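Local coordinates for protein octaprenyl-diphosphate synthase (PDB 3RMG) that probably acts as a magnesium-dependent prenyltransferase of the FPP/GGPP synthase family, building isoprenyl diphosphate chains inside an all-helical fold, at residues V74-L79 with R136-L141; Y132-L137 with A185-Q190; A180-A185 with A197-L202; E204-C209 with T316-V321. All blocks are in the same frame, centred on the assembly; numbering follows the deposited sequence.

Interaction 1: V74-L79 with R136-L141; sequences VSLELL and RLVSSL
In the all-alpha isoprenoid synthase bundle, helix 67-90 and helix 132-154 run almost parallel here, with Ser-75, Leu-76 and Leu-79 of one facing Val-138 and Leu-141 of the other. The axes of the two short segments diverge by only 6° and come no nearer than 10.8 Å, a spacing that branched aliphatic side chains fill. Helix 67-90 is also the helix whose far end bears, in this family, the first aspartate-rich motif; this contact packs turns that precede it.

Methyl-to-methyl contact dominates. Leu-76 brings its CD2 branch to the seam, where Leu-141 CD2 lies 3.7 Å away and the two side chains stand roughly at right angles. The same Leu-76 CD2 meets Val-138 CG2 at 4.0 Å. Leu-141 CD2 is shared, for Leu-79 CD2 reaches it at 3.6 Å from the next turn of helix 67-90. Beyond this pair of helices, Leu-76 continues onto Cys-181 and Ala-184 of helix 174-188.

A serine suits the remaining position because it is small and its polar end has a mate: Ser-75 OG, anti to its backbone N (chi1 177°), bonds to Ser-122 O of helix 102-128. With that hydrogen bond made, the buried hydroxyl can probably face hydrocarbon at little cost. Both methyls of Val-138 close over it, CG1 standing 3.5 Å from Ser-75 OG and CG2 3.6 Å from the same oxygen.

Interaction 2: Y132-L137 with A185-Q190; sequences YEIIRL and AALSVQ
Ile-134 and Leu-187 join the start of helix 132-154 to the last turn of helix 174-188, near the edge of the all-alpha isoprenoid synthase bundle and close to the dimer interface, where Tyr-132 stacks on Tyr-132 of the second subunit.

The apolar contacts centre on Leu-187. Its side chain and that of Ile-134 slide past each other in opposite directions, Ile-134 CG1 lying 3.8 Å from Leu-187 CB. The Ile-134 chain is extended (chi2 172°), and its CD1 goes on to rest 3.9 Å from Ser-188 CA. Leu-137 adds a looser touch, its CD1 standing 4.3 Å from Leu-187 CD1. An alanine at Ile-134 would probably open a gap beside Leu-187 CB and the Ser-188 backbone, leaving the leucine freer to turn.

A mixed contact closes the outer side. Glu-133, an exposed residue, crosses Leu-187 at about a right angle: its CB meets both leucine methyls, while OE1 lies 3.8 Å from Leu-187 CD2. A long acidic chain suits such a margin, giving hydrocarbon inward and charge to solvent.

Ser-188 has its polar partners on its own helix and on helix 67-90, not on segment 132-137. Its OG sits between backbone N and carbonyl carbon (chi1 78°). From there the hydroxyl bonds to Thr-69 OG1, and Ser-188 OG donates to Ala-185 O over 2.6 Å, tilted 31° from the carbonyl plane.

Interaction 3: A180-A185 with A197-L202; sequences ACAEAA and AFARLL
Ala-182 and Ala-199 form the tight half of this contact. Each directs its methyl at the other helix's backbone: Ala-182 CB stands just 3.1 Å from Ala-199 O, and Ala-199 CB returns the approach at 3.6 Å from Ala-182 O. The two methyls themselves are further apart, with Ala-182 CB 4.2 Å from Ala-199 CB. Side chains this small allow so close a meeting of main chains, and the axes of the short segments accordingly pass within 7.1 Å.

The two elements are helix 174-188 and helix 193-217, consecutive in the chain and nearly antiparallel, at 158°, a helical (alpha-alpha) hairpin of the all-alpha isoprenoid synthase fold. The other side of helix 174-188 is covered by helices 67-90 and 132-154, so this alanine-rich helix lies sandwiched between neighbours.

Glu-183 and Arg-200 make the looser, partly exposed side. Their chains lie side by side and point the same way, both with CG anti to the backbone N; for Glu-183 chi1 is -169°. The stems meet at Glu-183 CB and Arg-200 CB, 4.0 Å apart, and the carboxylate oxygen Glu-183 OE2 rests against the arginine's aliphatic part, 3.7 Å from Arg-200 CG. The charged ends do not meet: Arg-200 bends away, the carboxylate and guanidinium planes are turned 86° from each other, and Arg-200 NE remains 5.5 Å from Glu-183 OE2, a separation at which opposite charges may still attract weakly. Arg-200 NH1 instead makes its salt bridge with Glu-204 OE2, one turn further along its own helix.

Interaction 4: E204-C209 with T316-V321; sequences EYIGIC and TYLDYV
The ring of Tyr-317 turns its edge toward Ile-206: the methyl CG2 of Ile-206 lies in the ring plane, 4.0 Å from Tyr-317 CE2, so segment 204-209 meets the rim and not a face. The two side chains cross at about a right angle. Phe-178 of helix 174-188 touches both the tyrosine and the isoleucine, bringing a third helix to the same spot. Tyr-317 CG lies anti to the backbone N (chi1 -180°), which goes with the ring coming nearer to segment 204-209 than the root of the side chain does, and at the far end OH bonds to the main-chain oxygen of Met-50. A tyrosine suits this buried place because its hydroxyl finds that acceptor while its ring carbons serve as hydrocarbon.

Ile-206 uses its other branch on the next residue, CG1 lying 4.0 Å from Leu-318 CD2. A beta-branched side chain is well fitted to serve two neighbours at once. One turn on, the packing slackens: Cys-209 SG stands 4.4 Å from Leu-318 CD1, and Cys-209 CB is 4.5 Å from Val-321 CG1.

Here helix 193-217, whose C-terminal end carries what is, by family resemblance, the second aspartate-rich motif, packs beside helix 309-323. The axes of the short segments run in nearly the same direction, 22° apart, at a closest approach of 10.5 Å. Since apolar groups make all the touches between the segments, the pair is presumably held by the burial of apolar surface, while the buried hydroxyl Tyr-317 OH bonds away from this seam, to Met-50 O.

Interactions 1 and 4 are buried, apolar meetings of near-parallel helices, whereas interactions 2 and 3 are partly buried and place a glutamate at their outer margin. Helix 132-154 serves interactions 1 and 2, helix 174-188 serves 2 and 3, and helix 193-217 serves 3 and 4, so the contacts form a chain across the bundle. Interactions 1 and 3 also touch directly, Leu-76 and Leu-141 packing on the alanine-rich helix, while interaction 4 stands about 20 Å from interaction 1, centre to centre. Spacing follows residue size: leucine, isoleucine and valine keep helices apart in 1 and 4, and alanines draw them together in 3. Interactions 1 and 2 lie beside the second subunit.

Interaction 1: V74-L79 with R136-L141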
# COMPACT_ATOMS: atom_id res chain seq x y z
N VAL A 74 -7.02 -8.66 -12.02
CA VAL A 74 -5.68 -8.64 -11.47
C VAL A 74 -5.56 -7.62 -10.33
O VAL A 74 -5.09 -7.92 -9.22
CB VAL A 74 -4.66 -8.32 -12.56
CG1 VAL A 74 -3.23 -8.20 -11.98
CG2 VAL A 74 -4.72 -9.39 -13.64
N SER A 75 -6.02 -6.40 -10.58
CA SER A 75 -5.93 -5.37 -9.57
C SER A 75 -6.53 -5.84 -8.26
O SER A 75 -5.88 -5.78 -7.22
CB SER A 75 -6.63 -4.10 -10.01
OG SER A 75 -6.59 -3.14 -8.97
N LEU A 76 -7.78 -6.30 -8.30
CA LEU A 76 -8.49 -6.67 -7.09
C LEU A 76 -7.87 -7.90 -6.44
O LEU A 76 -7.77 -7.98 -5.23
CB LEU A 76 -9.98 -6.87 -7.35
CG LEU A 76 -10.79 -5.57 -7.55
CD1 LEU A 76 -12.18 -5.86 -8.03
CD2 LEU A 76 -10.84 -4.72 -6.28
N GLU A 77 -7.42 -8.84 -7.26
CA GLU A 77 -6.73 -10.01 -6.72
C GLU A 77 -5.40 -9.63 -6.04
O GLU A 77 -5.02 -10.20 -5.02
CB GLU A 77 -6.52 -11.05 -7.82
CG GLU A 77 -6.22 -12.44 -7.30
CD GLU A 77 -7.43 -13.12 -6.68
OE1 GLU A 77 -8.53 -12.53 -6.70
OE2 GLU A 77 -7.28 -14.25 -6.17
N LEU A 78 -4.68 -8.67 -6.61
CA LEU A 78 -3.46 -8.18 -5.98
C LEU A 78 -3.76 -7.48 -4.64
O LEU A 78 -3.02 -7.65 -3.66
CB LEU A 78 -2.72 -7.22 -6.92
CG LEU A 78 -2.15 -7.88 -8.17
CD1 LEU A 78 -1.51 -6.86 -9.10
CD2 LEU A 78 -1.17 -8.97 -7.78
N LEU A 79 -4.82 -6.69 -4.62
CA LEU A 79 -5.21 -5.98 -3.39
C LEU A 79 -5.49 -6.98 -2.26
O LEU A 79 -5.05 -6.81 -1.12
CB LEU A 79 -6.43 -5.09 -3.64
CG LEU A 79 -7.08 -4.42 -2.43
CD1 LEU A 79 -6.06 -3.60 -1.69
CD2 LEU A 79 -8.22 -3.53 -2.89
N ARG A 136 -11.41 4.56 -9.09
CA ARG A 136 -12.10 4.99 -7.89
C ARG A 136 -12.50 3.80 -7.02
O ARG A 136 -12.30 3.82 -5.80
CB ARG A 136 -13.34 5.81 -8.27
CG ARG A 136 -13.75 6.82 -7.22
CD ARG A 136 -14.14 8.14 -7.88
NE ARG A 136 -14.83 7.92 -9.14
CZ ARG A 136 -14.85 8.79 -10.15
NH1 ARG A 136 -14.21 9.95 -10.05
NH2 ARG A 136 -15.50 8.50 -11.27
N LEU A 137 -13.05 2.76 -7.64
CA LEU A 137 -13.54 1.61 -6.89
C LEU A 137 -12.40 0.91 -6.16
O LEU A 137 -12.50 0.57 -4.98
CB LEU A 137 -14.29 0.63 -7.82
CG LEU A 137 -14.58 -0.79 -7.32
CD1 LEU A 137 -15.66 -1.46 -8.14
CD2 LEU A 137 -13.33 -1.63 -7.36
N VAL A 138 -11.30 0.68 -6.85
CA VAL A 138 -10.22 -0.06 -6.23
C VAL A 138 -9.57 0.77 -5.14
O VAL A 138 -9.24 0.26 -4.06
CB VAL A 138 -9.14 -0.43 -7.24
CG1 VAL A 138 -7.95 -1.03 -6.49
CG2 VAL A 138 -9.69 -1.41 -8.25
N SER A 139 -9.37 2.06 -5.41
CA SER A 139 -8.69 2.86 -4.41
C SER A 139 -9.58 3.01 -3.17
O SER A 139 -9.12 2.75 -2.05
CB SER A 139 -8.19 4.22 -4.96
OG SER A 139 -9.25 5.09 -5.34
N SER A 140 -10.84 3.37 -3.35
CA SER A 140 -11.69 3.55 -2.17
C SER A 140 -11.83 2.24 -1.39
O SER A 140 -11.87 2.25 -0.16
CB SER A 140 -13.06 4.12 -2.52
OG SER A 140 -13.80 3.21 -3.29
N LEU A 141 -11.87 1.12 -2.09
CA LEU A 141 -11.91 -0.18 -1.42
C LEU A 141 -10.65 -0.36 -0.60
O LEU A 141 -10.71 -0.84 0.54
CB LEU A 141 -12.04 -1.33 -2.43
CG LEU A 141 -12.00 -2.72 -1.80
CD1 LEU A 141 -13.27 -2.93 -1.01
CD2 LEU A 141 -11.84 -3.83 -2.84

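Interaction 2: Y132-L137 with A185-Q190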
# COMPACT_ATOMS: atom_id res chain seq x y z
N TYR A 132 -11.88 5.34 -14.91
CA TYR A 132 -11.79 6.14 -13.68
C TYR A 132 -12.56 5.52 -12.53
O TYR A 132 -12.08 5.46 -11.38
CB TYR A 132 -12.31 7.57 -13.92
CG TYR A 132 -11.29 8.48 -14.59
CD1 TYR A 132 -10.11 8.84 -13.93
CD2 TYR A 132 -11.50 8.99 -15.86
CE1 TYR A 132 -9.18 9.66 -14.53
CE2 TYR A 132 -10.57 9.82 -16.47
CZ TYR A 132 -9.41 10.15 -15.80
OH TYR A 132 -8.48 10.97 -16.40
N GLU A 133 -13.77 5.08 -12.85
CA GLU A 133 -14.66 4.48 -11.86
C GLU A 133 -13.99 3.27 -11.25
O GLU A 133 -14.06 3.04 -10.04
CB GLU A 133 -15.97 4.10 -12.52
CG GLU A 133 -16.57 5.27 -13.30
CD GLU A 133 -18.07 5.20 -13.40
OE1 GLU A 133 -18.73 5.04 -12.35
OE2 GLU A 133 -18.60 5.31 -14.53
N ILE A 134 -13.31 2.51 -12.09
CA ILE A 134 -12.67 1.31 -11.61
C ILE A 134 -11.51 1.72 -10.74
O ILE A 134 -11.23 1.11 -9.71
CB ILE A 134 -12.20 0.42 -12.77
CG1 ILE A 134 -13.41 -0.23 -13.44
CG2 ILE A 134 -11.22 -0.59 -12.27
CD1 ILE A 134 -13.08 -0.99 -14.74
N ILE A 135 -10.82 2.78 -11.16
CA ILE A 135 -9.75 3.32 -10.34
C ILE A 135 -10.32 3.82 -9.01
O ILE A 135 -9.80 3.52 -7.94
CB ILE A 135 -9.00 4.44 -11.09
CG1 ILE A 135 -8.28 3.84 -12.32
CG2 ILE A 135 -7.99 5.11 -10.16
CD1 ILE A 135 -7.62 4.84 -13.24
N ARG A 136 -11.41 4.56 -9.09
CA ARG A 136 -12.10 4.99 -7.89
C ARG A 136 -12.50 3.80 -7.02
O ARG A 136 -12.30 3.82 -5.80
CB ARG A 136 -13.34 5.81 -8.27
CG ARG A 136 -13.75 6.82 -7.22
CD ARG A 136 -14.14 8.14 -7.88
NE ARG A 136 -14.83 7.92 -9.14
CZ ARG A 136 -14.85 8.79 -10.15
NH1 ARG A 136 -14.21 9.95 -10.05
NH2 ARG A 136 -15.50 8.50 -11.27
N LEU A 137 -13.05 2.76 -7.64
CA LEU A 137 -13.54 1.61 -6.89
C LEU A 137 -12.40 0.91 -6.16
O LEU A 137 -12.50 0.57 -4.98
CB LEU A 137 -14.29 0.63 -7.82
CG LEU A 137 -14.58 -0.79 -7.32
CD1 LEU A 137 -15.66 -1.46 -8.14
CD2 LEU A 137 -13.33 -1.63 -7.36
N ALA A 185 -16.34 -5.80 -12.71
CA ALA A 185 -16.62 -6.58 -13.93
C ALA A 185 -17.58 -5.82 -14.84
O ALA A 185 -17.33 -5.73 -16.04
CB ALA A 185 -17.15 -7.99 -13.60
N ALA A 186 -18.66 -5.28 -14.28
CA ALA A 186 -19.66 -4.51 -15.05
C ALA A 186 -19.14 -3.17 -15.60
O ALA A 186 -19.32 -2.86 -16.76
CB ALA A 186 -20.95 -4.28 -14.21
N LEU A 187 -18.52 -2.36 -14.75
CA LEU A 187 -17.88 -1.15 -15.24
C LEU A 187 -16.93 -1.43 -16.42
O LEU A 187 -16.86 -0.64 -17.36
CB LEU A 187 -17.11 -0.46 -14.11
CG LEU A 187 -17.96 0.11 -12.98
CD1 LEU A 187 -17.09 0.34 -11.74
CD2 LEU A 187 -18.70 1.36 -13.40
N SER A 188 -16.23 -2.56 -16.37
CA SER A 188 -15.20 -2.86 -17.38
C SER A 188 -15.77 -3.08 -18.77
O SER A 188 -15.05 -2.96 -19.75
CB SER A 188 -14.38 -4.08 -16.97
OG SER A 188 -15.08 -5.29 -17.21
N VAL A 189 -17.06 -3.42 -18.85
CA VAL A 189 -17.73 -3.61 -20.14
C VAL A 189 -18.71 -2.46 -20.36
O VAL A 189 -19.51 -2.47 -21.29
CB VAL A 189 -18.46 -4.99 -20.24
CG1 VAL A 189 -17.46 -6.14 -20.15
CG2 VAL A 189 -19.50 -5.15 -19.13
N GLN A 190 -18.64 -1.47 -19.49
CA GLN A 190 -19.30 -0.19 -19.74
C GLN A 190 -20.81 -0.26 -19.85
O GLN A 190 -21.39 0.36 -20.75
CB GLN A 190 -18.73 0.44 -21.01
CG GLN A 190 -17.23 0.61 -20.97
CD GLN A 190 -16.72 1.40 -22.15
OE1 GLN A 190 -17.20 1.25 -23.27
NE2 GLN A 190 -15.73 2.25 -21.90

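Interaction 3: A180-A185 with A197-L202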
# COMPACT_ATOMS: atom_id res chain seq x y z
N ALA A 180 -16.87 -5.81 -4.99
CA ALA A 180 -15.98 -5.01 -5.81
C ALA A 180 -15.65 -5.76 -7.09
O ALA A 180 -15.66 -5.20 -8.18
CB ALA A 180 -14.72 -4.65 -5.03
N CYS A 181 -15.36 -7.06 -6.96
CA CYS A 181 -15.06 -7.84 -8.15
C CYS A 181 -16.18 -7.76 -9.19
O CYS A 181 -15.94 -7.47 -10.37
CB CYS A 181 -14.78 -9.30 -7.77
SG CYS A 181 -13.16 -9.49 -6.95
N ALA A 182 -17.41 -8.03 -8.75
CA ALA A 182 -18.55 -8.04 -9.65
C ALA A 182 -18.80 -6.63 -10.21
O ALA A 182 -18.97 -6.46 -11.41
CB ALA A 182 -19.78 -8.57 -8.93
N GLU A 183 -18.79 -5.62 -9.35
CA GLU A 183 -19.00 -4.23 -9.76
C GLU A 183 -17.99 -3.79 -10.81
O GLU A 183 -18.36 -3.21 -11.84
CB GLU A 183 -18.93 -3.27 -8.56
CG GLU A 183 -19.40 -1.84 -8.90
CD GLU A 183 -19.35 -0.90 -7.72
OE1 GLU A 183 -19.84 0.23 -7.87
OE2 GLU A 183 -18.84 -1.28 -6.64
N ALA A 184 -16.72 -4.07 -10.55
CA ALA A 184 -15.66 -3.79 -11.51
C ALA A 184 -15.87 -4.56 -12.82
O ALA A 184 -15.61 -4.03 -13.91
CB ALA A 184 -14.29 -4.15 -10.91
N ALA A 185 -16.34 -5.80 -12.71
CA ALA A 185 -16.62 -6.58 -13.93
C ALA A 185 -17.58 -5.82 -14.84
O ALA A 185 -17.33 -5.73 -16.04
CB ALA A 185 -17.15 -7.99 -13.60
N ALA A 197 -24.93 -1.62 -10.40
CA ALA A 197 -25.53 -1.78 -9.07
C ALA A 197 -26.04 -3.21 -8.88
O ALA A 197 -25.92 -3.80 -7.79
CB ALA A 197 -26.68 -0.77 -8.85
N PHE A 198 -26.62 -3.76 -9.94
CA PHE A 198 -27.08 -5.14 -9.89
C PHE A 198 -25.91 -6.11 -9.65
O PHE A 198 -26.03 -7.05 -8.86
CB PHE A 198 -27.82 -5.47 -11.18
CG PHE A 198 -27.96 -6.93 -11.47
CD1 PHE A 198 -26.86 -7.69 -11.86
CD2 PHE A 198 -29.22 -7.54 -11.43
CE1 PHE A 198 -26.99 -9.05 -12.17
CE2 PHE A 198 -29.36 -8.89 -11.73
CZ PHE A 198 -28.23 -9.65 -12.10
N ALA A 199 -24.78 -5.86 -10.30
CA ALA A 199 -23.62 -6.75 -10.20
C ALA A 199 -23.02 -6.66 -8.80
O ALA A 199 -22.65 -7.69 -8.20
CB ALA A 199 -22.56 -6.37 -11.25
N ARG A 200 -22.94 -5.43 -8.27
CA ARG A 200 -22.42 -5.22 -6.91
C ARG A 200 -23.20 -6.00 -5.85
O ARG A 200 -22.62 -6.72 -5.04
CB ARG A 200 -22.39 -3.72 -6.55
CG ARG A 200 -21.57 -3.39 -5.26
CD ARG A 200 -22.19 -2.22 -4.47
NE ARG A 200 -23.49 -2.60 -3.92
CZ ARG A 200 -23.67 -3.22 -2.75
NH1 ARG A 200 -22.62 -3.50 -1.98
NH2 ARG A 200 -24.89 -3.56 -2.35
N LEU A 201 -24.52 -5.86 -5.85
CA LEU A 201 -25.36 -6.63 -4.92
C LEU A 201 -25.17 -8.15 -5.09
O LEU A 201 -24.99 -8.88 -4.11
CB LEU A 201 -26.81 -6.28 -5.15
CG LEU A 201 -27.81 -6.79 -4.13
CD1 LEU A 201 -27.35 -6.42 -2.72
CD2 LEU A 201 -29.21 -6.24 -4.43
N LEU A 202 -25.24 -8.63 -6.32
CA LEU A 202 -24.89 -10.01 -6.62
C LEU A 202 -23.58 -10.43 -5.94
O LEU A 202 -23.54 -11.42 -5.21
CB LEU A 202 -24.73 -10.20 -8.13
CG LEU A 202 -24.45 -11.65 -8.51
CD1 LEU A 202 -25.59 -12.55 -7.99
CD2 LEU A 202 -24.30 -11.76 -10.02

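Interaction 4: E204-C209 with T316-V321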
# COMPACT_ATOMS: atom_id res chain seq x y z
N GLU A 204 -21.97 -9.07 -3.60
CA GLU A 204 -22.04 -8.97 -2.16
C GLU A 204 -22.75 -10.20 -1.60
O GLU A 204 -22.29 -10.79 -0.62
CB GLU A 204 -22.74 -7.69 -1.70
CG GLU A 204 -22.98 -7.65 -0.19
CD GLU A 204 -23.48 -6.29 0.27
OE1 GLU A 204 -24.67 -6.19 0.64
OE2 GLU A 204 -22.68 -5.33 0.23
N TYR A 205 -23.88 -10.59 -2.18
CA TYR A 205 -24.57 -11.78 -1.68
C TYR A 205 -23.63 -12.98 -1.72
O TYR A 205 -23.60 -13.79 -0.79
CB TYR A 205 -25.83 -12.09 -2.48
CG TYR A 205 -26.99 -11.18 -2.19
CD1 TYR A 205 -28.00 -10.99 -3.11
CD2 TYR A 205 -27.07 -10.48 -0.98
CE1 TYR A 205 -29.08 -10.15 -2.85
CE2 TYR A 205 -28.14 -9.64 -0.72
CZ TYR A 205 -29.15 -9.50 -1.65
OH TYR A 205 -30.21 -8.67 -1.39
N ILE A 206 -22.89 -13.10 -2.81
CA ILE A 206 -21.98 -14.23 -3.00
C ILE A 206 -20.85 -14.23 -1.96
O ILE A 206 -20.53 -15.28 -1.35
CB ILE A 206 -21.41 -14.24 -4.43
CG1 ILE A 206 -22.51 -14.63 -5.43
CG2 ILE A 206 -20.20 -15.17 -4.53
CD1 ILE A 206 -22.13 -14.46 -6.88
N GLY A 207 -20.27 -13.04 -1.75
CA GLY A 207 -19.24 -12.84 -0.74
C GLY A 207 -19.73 -13.20 0.66
O GLY A 207 -18.98 -13.74 1.46
N ILE A 208 -20.99 -12.90 0.96
CA ILE A 208 -21.55 -13.27 2.27
C ILE A 208 -21.72 -14.79 2.43
O ILE A 208 -21.37 -15.33 3.48
CB ILE A 208 -22.87 -12.54 2.57
CG1 ILE A 208 -22.63 -11.03 2.70
CG2 ILE A 208 -23.47 -13.06 3.88
CD1 ILE A 208 -23.93 -10.21 2.86
N CYS A 209 -22.25 -15.47 1.41
CA CYS A 209 -22.33 -16.94 1.47
C CYS A 209 -20.92 -17.52 1.67
O CYS A 209 -20.70 -18.41 2.50
CB CYS A 209 -22.91 -17.52 0.19
SG CYS A 209 -24.62 -17.12 -0.11
N THR A 316 -24.26 -22.40 -11.07
CA THR A 316 -23.40 -23.52 -10.68
C THR A 316 -22.25 -23.05 -9.78
O THR A 316 -21.91 -23.69 -8.80
CB THR A 316 -22.81 -24.25 -11.91
OG1 THR A 316 -23.84 -24.54 -12.85
CG2 THR A 316 -22.14 -25.56 -11.49
N TYR A 317 -21.64 -21.93 -10.13
CA TYR A 317 -20.65 -21.32 -9.25
C TYR A 317 -21.21 -21.16 -7.83
O TYR A 317 -20.58 -21.54 -6.85
CB TYR A 317 -20.30 -19.95 -9.82
CG TYR A 317 -19.28 -19.14 -9.07
CD1 TYR A 317 -17.94 -19.16 -9.45
CD2 TYR A 317 -19.65 -18.30 -8.03
CE1 TYR A 317 -16.99 -18.39 -8.79
CE2 TYR A 317 -18.71 -17.53 -7.36
CZ TYR A 317 -17.39 -17.57 -7.75
OH TYR A 317 -16.47 -16.80 -7.09
N LEU A 318 -22.41 -20.61 -7.72
CA LEU A 318 -22.95 -20.31 -6.42
C LEU A 318 -23.34 -21.59 -5.67
O LEU A 318 -23.16 -21.68 -4.46
CB LEU A 318 -24.10 -19.29 -6.51
CG LEU A 318 -24.65 -18.73 -5.19
CD1 LEU A 318 -23.54 -18.51 -4.17
CD2 LEU A 318 -25.42 -17.44 -5.42
N ASP A 319 -23.82 -22.60 -6.40
CA ASP A 319 -24.09 -23.91 -5.79
C ASP A 319 -22.81 -24.54 -5.26
O ASP A 319 -22.82 -25.19 -4.22
CB ASP A 319 -24.73 -24.86 -6.79
CG ASP A 319 -26.22 -24.62 -6.95
OD1 ASP A 319 -26.77 -24.99 -8.00
OD2 ASP A 319 -26.85 -24.07 -6.02
N TYR A 320 -21.72 -24.35 -5.99
CA TYR A 320 -20.44 -24.96 -5.65
C TYR A 320 -19.83 -24.28 -4.43
O TYR A 320 -19.24 -24.94 -3.57
CB TYR A 320 -19.51 -24.86 -6.85
CG TYR A 320 -18.33 -25.79 -6.82
CD1 TYR A 320 -18.38 -27.04 -7.44
CD2 TYR A 320 -17.13 -25.41 -6.21
CE1 TYR A 320 -17.29 -27.89 -7.43
CE2 TYR A 320 -16.04 -26.25 -6.19
CZ TYR A 320 -16.12 -27.49 -6.81
OH TYR A 320 -15.03 -28.33 -6.79
N VAL A 321 -19.96 -22.96 -4.35
CA VAL A 321 -19.58 -22.23 -3.15
C VAL A 321 -20.33 -22.82 -1.94
O VAL A 321 -19.72 -23.45 -1.07
CB VAL A 321 -19.89 -20.73 -3.29
CG1 VAL A 321 -19.85 -20.03 -1.94
CG2 VAL A 321 -18.91 -20.09 -4.26